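PDB 4OMZ: NolR from Sinorhizobium fredii, which probably binds DNA as a dimeric ArsR-family helix-turn-helix transcription factor that regulates nodulation and symbiosis genes. Local coordinates for residues Leu35-Val39 with Val90-Leu94. Sequence-based numbering, arbitrary orientation.
Sequences LDSLV and VMKIL
Leu-35 and Val-90, whose CA atoms lie 7.6 Å apart, begin a helix-on-helix contact in which the axes of 35-39 and 90-94 approach to 11.1 Å and cross at -116°, a fairly wide separation bridged mainly by apolar side chains. Leu-35 meets Val-90 with both methyls: its CD2 lies 3.9 Å from CG2 of Val-90, while CD1 touches both valine methyls. The leucine CG is anti to its carbonyl carbon (chi1 -79°), which carries the branched end out to the valine. One turn on, Val-39 works through a single methyl. Its CG2 is 4.0 Å from CD1 of Leu-94 as the two side chains run past each other in opposite directions, and it also meets CG1 of Val-90 and the methyl CE of Met-91. Met-91 reaches it through a chain bent at chi3 (-139°). At the border, OD1 of Asp-36 rests 3.9 Å from CD1 of Leu-94, a van der Waals contact. Met-26 of helix 10-26 packs on both Leu-35 and Val-90; with an alanine in place of Leu-35, both methyls that meet Val-90 are gone, which would probably open a gap beside Val-90 and Met-26. On its other side, helix 88-101 meets the second subunit, where Lys-92 forms a salt bridge with Glu-99 of that subunit. The contact thus joins helix 29-40 of the winged helix-turn-helix fold to the C-terminal dimerisation helix, an arrangement characteristic of ArsR-family regulators.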
ATOM      1  N   LEU A  35      -0.237   2.828  12.573  1.00 42.28           N
ATOM      2  CA  LEU A  35       0.124   4.123  11.997  1.00 46.17           C
ATOM      3  C   LEU A  35      -0.958   5.171  12.222  1.00 42.33           C
ATOM      4  O   LEU A  35      -0.654   6.346  12.408  1.00 42.46           O
ATOM      5  CB  LEU A  35       0.409   3.993  10.495  1.00 41.06           C
ATOM      6  CG  LEU A  35       1.780   3.430  10.124  1.00 40.54           C
ATOM      7  CD1 LEU A  35       1.831   3.067   8.660  1.00 39.78           C
ATOM      8  CD2 LEU A  35       2.873   4.424  10.467  1.00 40.54           C
ATOM      9  N   ASP A  36      -2.218   4.746  12.205  1.00 49.92           N
ATOM     10  CA  ASP A  36      -3.324   5.652  12.502  1.00 47.67           C
ATOM     11  C   ASP A  36      -3.154   6.196  13.923  1.00 47.09           C
ATOM     12  O   ASP A  36      -3.064   7.421  14.160  1.00 47.66           O
ATOM     13  CB  ASP A  36      -4.660   4.925  12.347  1.00 43.44           C
ATOM     14  CG  ASP A  36      -5.794   5.857  11.973  1.00 55.82           C
ATOM     15  OD1 ASP A  36      -5.719   6.478  10.892  1.00 58.30           O
ATOM     16  OD2 ASP A  36      -6.765   5.965  12.752  1.00 64.16           O
ATOM     17  N   SER A  37      -3.014   5.263  14.857  1.00 44.24           N
ATOM     18  CA  SER A  37      -2.864   5.618  16.256  1.00 44.95           C
ATOM     19  C   SER A  37      -1.638   6.502  16.500  1.00 44.79           C
ATOM     20  O   SER A  37      -1.720   7.503  17.205  1.00 45.28           O
ATOM     21  CB  SER A  37      -2.783   4.346  17.095  1.00 45.36           C
ATOM     22  OG  SER A  37      -3.847   3.469  16.781  1.00 45.54           O
ATOM     23  N   LEU A  38      -0.512   6.142  15.894  1.00 46.82           N
ATOM     24  CA  LEU A  38       0.736   6.877  16.071  1.00 44.04           C
ATOM     25  C   LEU A  38       0.702   8.240  15.393  1.00 43.90           C
ATOM     26  O   LEU A  38       1.437   9.149  15.785  1.00 44.11           O
ATOM     27  CB  LEU A  38       1.910   6.061  15.535  1.00 43.44           C
ATOM     28  CG  LEU A  38       2.273   4.836  16.370  1.00 43.74           C
ATOM     29  CD1 LEU A  38       3.589   4.234  15.905  1.00 43.23           C
ATOM     30  CD2 LEU A  38       2.349   5.228  17.837  1.00 48.64           C
ATOM     31  N   VAL A  39      -0.130   8.386  14.368  1.00 47.08           N
ATOM     32  CA  VAL A  39      -0.282   9.698  13.756  1.00 57.88           C
ATOM     33  C   VAL A  39      -1.072  10.601  14.691  1.00 60.94           C
ATOM     34  O   VAL A  39      -0.790  11.797  14.782  1.00 44.84           O
ATOM     35  CB  VAL A  39      -0.987   9.626  12.377  1.00 48.11           C
ATOM     36  CG1 VAL A  39      -1.700  10.930  12.060  1.00 43.70           C
ATOM     37  CG2 VAL A  39       0.016   9.303  11.288  1.00 45.30           C
ATOM     38  N   VAL A  90       3.240   8.641   5.056  1.00 32.00           N
ATOM     39  CA  VAL A  90       2.161   7.938   5.737  1.00 38.59           C
ATOM     40  C   VAL A  90       0.915   8.808   5.745  1.00 34.31           C
ATOM     41  O   VAL A  90      -0.182   8.333   5.470  1.00 40.71           O
ATOM     42  CB  VAL A  90       2.539   7.553   7.192  1.00 18.55           C
ATOM     43  CG1 VAL A  90       1.312   7.068   7.952  1.00 19.04           C
ATOM     44  CG2 VAL A  90       3.611   6.478   7.190  1.00 18.76           C
ATOM     45  N   MET A  91       1.087  10.093   6.023  1.00 24.97           N
ATOM     46  CA  MET A  91      -0.060  10.984   6.068  1.00 28.89           C
ATOM     47  C   MET A  91      -0.726  11.134   4.705  1.00 27.22           C
ATOM     48  O   MET A  91      -1.952  11.214   4.622  1.00 33.31           O
ATOM     49  CB  MET A  91       0.348  12.350   6.622  1.00 23.85           C
ATOM     50  CG  MET A  91       0.298  12.393   8.138  1.00 23.37           C
ATOM     51  SD  MET A  91       1.238  13.740   8.866  1.00 56.70           S
ATOM     52  CE  MET A  91       1.957  12.878  10.259  1.00 60.43           C
ATOM     53  N   LYS A  92       0.063  11.154   3.638  1.00 18.73           N
ATOM     54  CA  LYS A  92      -0.520  11.254   2.305  1.00 22.77           C
ATOM     55  C   LYS A  92      -1.300   9.992   1.951  1.00 24.97           C
ATOM     56  O   LYS A  92      -2.395  10.069   1.383  1.00 24.74           O
ATOM     57  CB  LYS A  92       0.556  11.531   1.258  1.00 19.24           C
ATOM     58  CG  LYS A  92       0.955  12.998   1.196  1.00 19.99           C
ATOM     59  CD  LYS A  92       2.268  13.210   0.465  1.00 23.69           C
ATOM     60  CE  LYS A  92       2.533  14.686   0.268  1.00 24.82           C
ATOM     61  NZ  LYS A  92       2.129  15.131  -1.088  1.00 47.53           N
ATOM     62  N   ILE A  93      -0.753   8.829   2.294  1.00 26.27           N
ATOM     63  CA  ILE A  93      -1.464   7.587   1.996  1.00 35.22           C
ATOM     64  C   ILE A  93      -2.739   7.482   2.834  1.00 36.37           C
ATOM     65  O   ILE A  93      -3.788   7.108   2.316  1.00 41.28           O
ATOM     66  CB  ILE A  93      -0.582   6.350   2.221  1.00 29.02           C
ATOM     67  CG1 ILE A  93       0.590   6.365   1.235  1.00 25.09           C
ATOM     68  CG2 ILE A  93      -1.391   5.076   2.032  1.00 18.85           C
ATOM     69  CD1 ILE A  93       0.165   6.430  -0.211  1.00 18.80           C
ATOM     70  N   LEU A  94      -2.654   7.837   4.115  1.00 34.23           N
ATOM     71  CA  LEU A  94      -3.834   7.836   4.980  1.00 29.01           C
ATOM     72  C   LEU A  94      -4.871   8.812   4.446  1.00 25.02           C
ATOM     73  O   LEU A  94      -6.062   8.578   4.582  1.00 21.19           O
ATOM     74  CB  LEU A  94      -3.482   8.192   6.431  1.00 20.03           C
ATOM     75  CG  LEU A  94      -2.735   7.199   7.330  1.00 20.09           C
ATOM     76  CD1 LEU A  94      -2.659   7.746   8.749  1.00 22.33           C
ATOM     77  CD2 LEU A  94      -3.408   5.847   7.338  1.00 20.75           C
TER